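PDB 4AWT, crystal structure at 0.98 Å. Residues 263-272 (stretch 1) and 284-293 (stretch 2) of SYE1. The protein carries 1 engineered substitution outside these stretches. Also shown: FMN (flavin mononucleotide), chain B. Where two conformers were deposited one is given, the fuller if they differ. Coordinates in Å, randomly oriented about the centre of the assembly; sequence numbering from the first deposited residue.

Stretch 1, residues 263-272: RIVYLHIAEV
Stretch 2, residues 284-293: FKRALREAYQ

A strand and a helix of SYE1 pack through one tyrosine, a thin apolar seam and a salt bridge. Stretch 1 leaves a preceding helix at Arg-263, whose positive phi (63/33) belongs to a Schellman motif; it turns through Ile-264 (-59/149) and Val-265 (-74/-31), then extends as a strand from Tyr-266 to Ala-270, with phi from -148 to -88 and psi from 157 to 96. Glu-271 (-81/-24) breaks the extended course. Stretch 2 is helical from Phe-284 to Ala-291, in a helix that begins earlier in the chain, phi/psi near -65/-39, and Tyr-292 (-125/121) is the first residue to leave helical values. The two run in roughly opposite directions: CA of Leu-267 lies 7.6 Å from CA of Tyr-292, and CA of Ile-269 lies 9.7 Å from CA of Lys-285. Together they bury 339 Å², summed over both sides.

In the helix, the backbone bonds Leu-288 N to Phe-284 O (2.9 Å), Arg-289 N to Lys-285 O (3.0 Å), Ala-291 N to Ala-287 O (2.9 Å) and Tyr-292 N to Leu-288 O (2.9 Å) set the spacing of the side chains. Leu-288 thus points toward stretch 1, as does Tyr-292 just past the helix, while Lys-285 starts sideways and reaches over. Within the last turn, Arg-289 (chi1 t, chi2 p, chi3 m, chi4 177°) reaches forward so that its NH2 donates to Tyr-292 O at 2.8 Å.

Two polar contacts join the stretches. Tyr-292, with chi1 t and chi2 75°, carries its hydroxyl to the backbone before the strand. Tyr-292 OH donates to Ile-264 O at 2.7 Å, a carbonyl near the plane of the ring. Tyr-292 OH also lies 3.1 Å from Tyr-266 N, but the angle is too poor for a hydrogen bond. At the other end, Glu-271 (t, t, chi3 -5°) and Lys-285 (m, t, t, t) reach out in extended form; Lys-285 NZ donates to Glu-271 OE2 at 2.8 Å, a salt bridge that pairs their opposite charges. Glu-271 OE1 and Lys-285 NZ have further hydrogen bonds elsewhere in the structure.

Ile-264, Leu-267, Ile-269, Leu-288 and Tyr-292 are buried; the aliphatic side chains fill this space without needing polar partners, and tyrosine adds a ring face to its hydroxyl. Leu-267 (t, p) points toward the helix and lays its CB over one face of the Tyr-292 ring, 3.8 Å from CB to the ring centroid and 21° off the normal, a CH-pi contact; Leu-267 CB comes 3.6 Å from Tyr-292 CD2. Ile-264 (p, t) starts sideways, but its end approaches, with Ile-264 CG1 3.7 Å from Tyr-292 CE1. Tyr-292 is thereby the most covered residue, at 115 Å². Farther along, Ile-269 (m, m) and Leu-288 (m, t) point toward each other's stretch and meet loosely, CD1 to CD1 at 4.3 Å. The strand's alternation puts Leu-267 and Ile-269 on the helix side, whereas His-268 and Ala-270 make no contact with it.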

ATOM      1  N   ARG A 263      15.606 -10.373   1.891  1.00  7.53           N
ATOM      2  CA  ARG A 263      15.742 -10.389   0.450  0.66  8.04           C
ATOM      3  C   ARG A 263      14.406 -10.071  -0.235  1.00  7.32           C
ATOM      4  O   ARG A 263      14.134 -10.540  -1.353  1.00  8.09           O
ATOM      5  CB  ARG A 263      16.386 -11.664  -0.105  0.66 11.54           C
ATOM      6  CG  ARG A 263      17.808 -11.849   0.441  0.66 15.53           C
ATOM      7  CD  ARG A 263      18.763 -10.801  -0.103  0.66 21.86           C
ATOM      8  NE  ARG A 263      20.175 -11.099   0.163  0.66 27.63           N
ATOM      9  CZ  ARG A 263      20.942 -10.693   1.142  0.66 28.63           C
ATOM     10  NH1 ARG A 263      20.491  -9.911   2.095  0.66 19.63           N
ATOM     11  NH2 ARG A 263      22.226 -11.047   1.252  0.66 32.56           N
ATOM     12  N   ILE A 264      13.594  -9.235   0.370  1.00  6.83           N
ATOM     13  CA  ILE A 264      12.348  -8.843  -0.261  1.00  6.87           C
ATOM     14  C   ILE A 264      12.681  -8.180  -1.624  1.00  6.02           C
ATOM     15  O   ILE A 264      13.719  -7.551  -1.790  1.00  6.68           O
ATOM     16  CB  ILE A 264      11.487  -7.931   0.597  1.00  6.93           C
ATOM     17  CG1 ILE A 264      12.087  -6.571   0.868  1.00  6.88           C
ATOM     18  CG2 ILE A 264      11.090  -8.654   1.914  1.00  8.61           C
ATOM     19  CD1 ILE A 264      11.148  -5.573   1.489  1.00  7.56           C
ATOM     20  N   VAL A 265      11.776  -8.329  -2.574  1.00  5.88           N
ATOM     21  CA  VAL A 265      12.058  -7.926  -3.942  1.00  5.87           C
ATOM     22  C   VAL A 265      12.041  -6.418  -4.129  1.00  5.55           C
ATOM     23  O   VAL A 265      12.776  -5.893  -4.987  1.00  6.26           O
ATOM     24  CB  VAL A 265      11.116  -8.649  -4.927  1.00  6.24           C
ATOM     25  CG1 VAL A 265       9.718  -8.058  -4.978  1.00  6.95           C
ATOM     26  CG2 VAL A 265      11.714  -8.707  -6.298  1.00  7.55           C
ATOM     27  N   TYR A 266      11.235  -5.702  -3.373  1.00  5.52           N
ATOM     28  CA  TYR A 266      11.261  -4.234  -3.405  1.00  5.18           C
ATOM     29  C   TYR A 266      10.910  -3.691  -2.054  1.00  5.10           C
ATOM     30  O   TYR A 266      10.167  -4.312  -1.258  1.00  5.54           O
ATOM     31  CB  TYR A 266      10.372  -3.674  -4.497  1.00  5.33           C
ATOM     32  CG  TYR A 266       8.871  -3.694  -4.355  1.00  5.22           C
ATOM     33  CD1 TYR A 266       8.204  -2.882  -3.443  1.00  5.27           C
ATOM     34  CD2 TYR A 266       8.092  -4.450  -5.195  1.00  5.31           C
ATOM     35  CE1 TYR A 266       6.841  -2.854  -3.345  1.00  5.34           C
ATOM     36  CE2 TYR A 266       6.718  -4.383  -5.186  1.00  5.50           C
ATOM     37  CZ  TYR A 266       6.072  -3.587  -4.268  1.00  5.33           C
ATOM     38  OH  TYR A 266       4.720  -3.500  -4.289  1.00  5.71           O
ATOM     39  N   LEU A 267      11.350  -2.465  -1.836  1.00  5.20           N
ATOM     40  CA  LEU A 267      10.983  -1.624  -0.693  1.00  5.09           C
ATOM     41  C   LEU A 267      10.379  -0.364  -1.290  1.00  4.74           C
ATOM     42  O   LEU A 267      10.990   0.275  -2.145  1.00  5.80           O
ATOM     43  CB  LEU A 267      12.206  -1.294   0.162  1.00  5.33           C
ATOM     44  CG  LEU A 267      11.971  -0.359   1.318  1.00  6.25           C
ATOM     45  CD1 LEU A 267      10.940  -0.866   2.276  1.00  9.09           C
ATOM     46  CD2 LEU A 267      13.291  -0.094   2.049  1.00  7.45           C
ATOM     47  N   HIS A 268       9.186  -0.018  -0.825  1.00  4.95           N
ATOM     48  CA  HIS A 268       8.404   1.103  -1.330  1.00  4.72           C
ATOM     49  C   HIS A 268       8.240   2.122  -0.206  1.00  4.98           C
ATOM     50  O   HIS A 268       7.705   1.794   0.846  1.00  5.35           O
ATOM     51  CB  HIS A 268       7.079   0.545  -1.825  1.00  4.76           C
ATOM     52  CG  HIS A 268       6.143   1.508  -2.489  1.00  5.06           C
ATOM     53  ND1 HIS A 268       4.958   1.067  -3.027  1.00  5.20           N
ATOM     54  CD2 HIS A 268       6.186   2.835  -2.764  1.00  5.14           C
ATOM     55  CE1 HIS A 268       4.377   2.111  -3.598  1.00  5.48           C
ATOM     56  NE2 HIS A 268       5.061   3.220  -3.465  1.00  5.55           N
ATOM     57  N   ILE A 269       8.748   3.321  -0.438  1.00  5.04           N
ATOM     58  CA  ILE A 269       8.691   4.402   0.527  1.00  5.21           C
ATOM     59  C   ILE A 269       7.554   5.349   0.144  1.00  5.36           C
ATOM     60  O   ILE A 269       7.570   5.936  -0.961  1.00  6.13           O
ATOM     61  CB  ILE A 269      10.018   5.151   0.617  1.00  5.75           C
ATOM     62  CG1 ILE A 269      11.174   4.216   0.940  1.00  6.46           C
ATOM     63  CG2 ILE A 269       9.909   6.312   1.589  1.00  6.67           C
ATOM     64  CD1 ILE A 269      11.072   3.479   2.250  1.00  7.74           C
ATOM     65  N   ALA A 270       6.590   5.498   1.046  1.00  5.59           N
ATOM     66  CA  ALA A 270       5.502   6.449   0.885  1.00  5.76           C
ATOM     67  C   ALA A 270       5.979   7.775   1.482  1.00  5.66           C
ATOM     68  O   ALA A 270       6.001   7.977   2.702  1.00  6.46           O
ATOM     69  CB  ALA A 270       4.262   5.957   1.585  1.00  6.50           C
ATOM     70  N   GLU A 271       6.485   8.641   0.613  1.00  6.07           N
ATOM     71  CA  GLU A 271       7.162   9.860   0.985  1.00  6.25           C
ATOM     72  C   GLU A 271       6.247  11.011   1.338  1.00  6.27           C
ATOM     73  O   GLU A 271       6.652  11.948   2.042  1.00  7.19           O
ATOM     74  CB  GLU A 271       8.127  10.223  -0.186  1.00  7.25           C
ATOM     75  CG  GLU A 271       9.031  11.383   0.019  1.00  7.91           C
ATOM     76  CD  GLU A 271      10.046  11.537  -1.084  1.00  7.60           C
ATOM     77  OE1 GLU A 271      10.088  10.648  -1.984  1.00  8.45           O
ATOM     78  OE2 GLU A 271      10.787  12.527  -1.056  1.00  9.48           O
ATOM     79  N   VAL A 272       5.028  10.982   0.819  1.00  6.57           N
ATOM     80  CA  VAL A 272       3.974  11.960   1.089  1.00  6.84           C
ATOM     81  C   VAL A 272       2.709  11.192   1.363  1.00  6.71           C
ATOM     82  O   VAL A 272       2.460  10.181   0.678  1.00  7.35           O
ATOM     83  CB  VAL A 272       3.764  12.897  -0.111  1.00  7.05           C
ATOM     84  CG1 VAL A 272       2.588  13.843   0.125  1.00  8.17           C
ATOM     85  CG2 VAL A 272       5.030  13.666  -0.449  1.00  7.60           C
ATOM     86  N   PHE A 284      19.423  10.836   4.023  1.00  9.61           N
ATOM     87  CA  PHE A 284      18.617   9.720   4.553  1.00  9.32           C
ATOM     88  C   PHE A 284      18.225   8.772   3.419  1.00  7.91           C
ATOM     89  O   PHE A 284      18.351   7.550   3.541  1.00  8.55           O
ATOM     90  CB  PHE A 284      17.412  10.251   5.267  1.00 10.45           C
ATOM     91  CG  PHE A 284      16.446   9.213   5.790  1.00 10.23           C
ATOM     92  CD1 PHE A 284      16.822   8.014   6.353  1.00 10.34           C
ATOM     93  CD2 PHE A 284      15.115   9.459   5.713  1.00 13.21           C
ATOM     94  CE1 PHE A 284      15.894   7.118   6.821  1.00 10.64           C
ATOM     95  CE2 PHE A 284      14.163   8.581   6.191  1.00 13.49           C
ATOM     96  CZ  PHE A 284      14.579   7.363   6.755  1.00 13.67           C
ATOM     97  N   LYS A 285      17.778   9.321   2.279  1.00  8.02           N
ATOM     98  CA  LYS A 285      17.502   8.479   1.135  1.00  7.45           C
ATOM     99  C   LYS A 285      18.724   7.681   0.742  1.00  7.02           C
ATOM    100  O   LYS A 285      18.625   6.494   0.402  1.00  7.87           O
ATOM    101  CB  LYS A 285      16.999   9.328  -0.042  1.00  8.09           C
ATOM    102  CG  LYS A 285      15.681   9.977   0.207  1.00  8.46           C
ATOM    103  CD  LYS A 285      15.179  10.753  -1.033  1.00  9.67           C
ATOM    104  CE  LYS A 285      13.812  11.297  -0.824  1.00  9.01           C
ATOM    105  NZ  LYS A 285      13.309  11.958  -2.026  1.00 11.53           N
ATOM    106  N   ARG A 286      19.910   8.273   0.762  1.00  7.52           N
ATOM    107  CA  ARG A 286      21.095   7.539   0.388  1.00  7.52           C
ATOM    108  C   ARG A 286      21.404   6.447   1.412  1.00  6.77           C
ATOM    109  O   ARG A 286      21.852   5.359   1.026  1.00  7.49           O
ATOM    110  CB  ARG A 286      22.289   8.440   0.144  1.00  8.45           C
ATOM    111  CG  ARG A 286      22.091   9.350  -1.063  1.00  8.94           C
ATOM    112  CD  ARG A 286      23.387   9.964  -1.496  1.00 10.10           C
ATOM    113  NE  ARG A 286      23.224  10.940  -2.525  1.00 10.63           N
ATOM    114  CZ  ARG A 286      23.066  10.730  -3.798  1.00 11.41           C
ATOM    115  NH1 ARG A 286      23.083   9.494  -4.298  1.00 12.11           N
ATOM    116  NH2 ARG A 286      22.894  11.754  -4.629  1.00 15.39           N
ATOM    117  N   ALA A 287      21.164   6.693   2.676  1.00  7.09           N
ATOM    118  CA  ALA A 287      21.331   5.652   3.692  1.00  7.46           C
ATOM    119  C   ALA A 287      20.380   4.488   3.432  1.00  7.21           C
ATOM    120  O   ALA A 287      20.776   3.321   3.521  1.00  7.79           O
ATOM    121  CB  ALA A 287      21.166   6.216   5.091  1.00  8.47           C
ATOM    122  N   LEU A 288      19.131   4.774   3.104  1.00  7.40           N
ATOM    123  CA  LEU A 288      18.178   3.699   2.780  1.00  7.53           C
ATOM    124  C   LEU A 288      18.651   2.898   1.600  1.00  7.54           C
ATOM    125  O   LEU A 288      18.494   1.673   1.560  1.00  7.93           O
ATOM    126  CB  LEU A 288      16.780   4.244   2.509  1.00  8.20           C
ATOM    127  CG  LEU A 288      16.080   4.868   3.709  1.00  8.45           C
ATOM    128  CD1 LEU A 288      14.729   5.478   3.293  1.00 11.39           C
ATOM    129  CD2 LEU A 288      15.830   3.894   4.828  1.00 10.48           C
ATOM    130  N   ARG A 289      19.242   3.570   0.605  1.00  7.53           N
ATOM    131  CA  ARG A 289      19.774   2.935  -0.598  0.75  8.10           C
ATOM    132  C   ARG A 289      20.912   1.972  -0.276  1.00  7.55           C
ATOM    133  O   ARG A 289      21.090   0.999  -0.968  1.00  8.74           O
ATOM    134  CB  ARG A 289      20.158   4.026  -1.595  0.75  8.69           C
ATOM    135  CG  ARG A 289      20.892   3.641  -2.859  0.75  8.68           C
ATOM    136  CD  ARG A 289      20.001   2.951  -3.906  0.75  9.33           C
ATOM    137  NE  ARG A 289      19.613   1.605  -3.410  0.75  8.16           N
ATOM    138  CZ  ARG A 289      18.798   0.817  -4.090  0.75  7.51           C
ATOM    139  NH1 ARG A 289      18.356   1.205  -5.242  0.75  7.71           N
ATOM    140  NH2 ARG A 289      18.503  -0.413  -3.567  0.75  9.96           N
ATOM    141  N   GLU A 290      21.708   2.285   0.756  1.00  7.68           N
ATOM    142  CA  GLU A 290      22.757   1.334   1.182  1.00  7.99           C
ATOM    143  C   GLU A 290      22.179   0.220   2.056  1.00  8.08           C
ATOM    144  O   GLU A 290      22.645  -0.920   1.979  1.00  9.85           O
ATOM    145  CB  GLU A 290      23.895   2.028   1.890  1.00  8.80           C
ATOM    146  CG  GLU A 290      24.645   2.987   0.969  1.00  9.24           C
ATOM    147  CD  GLU A 290      25.064   2.365  -0.306  1.00  9.53           C
ATOM    148  OE1 GLU A 290      25.674   1.268  -0.288  1.00 10.72           O
ATOM    149  OE2 GLU A 290      24.782   2.957  -1.375  1.00 11.73           O
ATOM    150  N   ALA A 291      21.214   0.532   2.907  1.00  7.62           N
ATOM    151  CA  ALA A 291      20.674  -0.446   3.813  1.00  7.72           C
ATOM    152  C   ALA A 291      19.874  -1.520   3.093  1.00  7.52           C
ATOM    153  O   ALA A 291      19.821  -2.674   3.528  1.00  8.36           O
ATOM    154  CB  ALA A 291      19.809   0.226   4.863  1.00  8.32           C
ATOM    155  N   TYR A 292      19.194  -1.133   2.016  1.00  8.18           N
ATOM    156  CA  TYR A 292      18.322  -2.056   1.269  1.00  7.62           C
ATOM    157  C   TYR A 292      18.779  -2.042  -0.184  1.00  7.99           C
ATOM    158  O   TYR A 292      18.801  -0.986  -0.827  1.00  9.03           O
ATOM    159  CB  TYR A 292      16.846  -1.631   1.405  1.00  7.80           C
ATOM    160  CG  TYR A 292      16.024  -2.499   0.485  1.00  6.75           C
ATOM    161  CD1 TYR A 292      15.749  -3.834   0.820  1.00  7.29           C
ATOM    162  CD2 TYR A 292      15.600  -2.025  -0.746  1.00  6.22           C
ATOM    163  CE1 TYR A 292      15.064  -4.644  -0.049  1.00  6.66           C
ATOM    164  CE2 TYR A 292      14.914  -2.861  -1.604  1.00  6.05           C
ATOM    165  CZ  TYR A 292      14.637  -4.154  -1.258  1.00  6.25           C
ATOM    166  OH  TYR A 292      13.984  -4.914  -2.183  1.00  7.00           O
ATOM    167  N   GLN A 293      19.149  -3.228  -0.668  1.00  8.18           N
ATOM    168  CA  GLN A 293      19.803  -3.266  -1.974  0.56 10.00           C
ATOM    169  C   GLN A 293      19.020  -3.967  -3.067  1.00  8.44           C
ATOM    170  O   GLN A 293      19.542  -4.285  -4.119  1.00 11.19           O
ATOM    171  CB  GLN A 293      21.177  -3.876  -1.789  0.56 13.24           C
ATOM    172  CG  GLN A 293      21.906  -3.152  -0.637  0.56 15.57           C
ATOM    173  CD  GLN A 293      23.404  -3.228  -0.681  0.56 20.12           C
ATOM    174  OE1 GLN A 293      24.078  -2.423  -0.009  0.56 24.06           O
ATOM    175  NE2 GLN A 293      23.939  -4.185  -1.456  0.56 26.63           N
TER
HETATM  176  N1  FMN B 500      -1.541   4.141  -0.064  1.00  5.18           N
HETATM  177  C2  FMN B 500      -1.498   2.855   0.262  1.00  5.20           C
HETATM  178  O2  FMN B 500      -0.433   2.298   0.640  1.00  5.40           O
HETATM  179  N3  FMN B 500      -2.647   2.079   0.190  1.00  5.40           N
HETATM  180  C4  FMN B 500      -3.872   2.583  -0.215  1.00  5.30           C
HETATM  181  O4  FMN B 500      -4.837   1.786  -0.352  1.00  6.06           O
HETATM  182  C4A FMN B 500      -3.923   3.956  -0.445  1.00  5.42           C
HETATM  183  N5  FMN B 500      -5.131   4.572  -0.765  1.00  6.04           N
HETATM  184  C5A FMN B 500      -5.067   5.842  -1.399  1.00  5.73           C
HETATM  185  C6  FMN B 500      -6.193   6.376  -1.974  1.00  6.52           C
HETATM  186  C7  FMN B 500      -6.171   7.624  -2.641  1.00  6.70           C
HETATM  187  C7M FMN B 500      -7.419   8.083  -3.355  1.00  8.76           C
HETATM  188  C8  FMN B 500      -5.002   8.324  -2.658  1.00  6.42           C
HETATM  189  C8M FMN B 500      -4.880   9.652  -3.378  1.00  8.28           C
HETATM  190  C9  FMN B 500      -3.842   7.792  -2.059  1.00  6.03           C
HETATM  191  C9A FMN B 500      -3.857   6.544  -1.434  1.00  5.63           C
HETATM  192  N10 FMN B 500      -2.685   5.980  -0.887  1.00  5.60           N
HETATM  193  C10 FMN B 500      -2.707   4.668  -0.455  1.00  5.36           C
HETATM  194  C1' FMN B 500      -1.419   6.712  -0.992  1.00  5.53           C
HETATM  195  C2' FMN B 500      -0.801   6.668  -2.402  1.00  5.16           C
HETATM  196  O2' FMN B 500      -0.332   5.365  -2.705  1.00  5.37           O
HETATM  197  C3' FMN B 500       0.390   7.595  -2.544  1.00  5.38           C
HETATM  198  O3' FMN B 500       1.486   7.182  -1.741  1.00  5.56           O
HETATM  199  C4' FMN B 500       0.096   9.079  -2.258  1.00  5.69           C
HETATM  200  O4' FMN B 500      -1.112   9.504  -2.870  1.00  5.99           O
HETATM  201  C5' FMN B 500       1.264   9.980  -2.607  1.00  5.87           C
HETATM  202  O5' FMN B 500       1.562   9.933  -4.013  1.00  5.68           O
HETATM  203  P   FMN B 500       1.014  11.103  -4.983  1.00  5.71           P
HETATM  204  O1P FMN B 500      -0.487  10.957  -5.024  1.00  5.88           O
HETATM  205  O2P FMN B 500       1.442  12.425  -4.386  1.00  6.22           O
HETATM  206  O3P FMN B 500       1.675  10.785  -6.302  1.00  5.95           O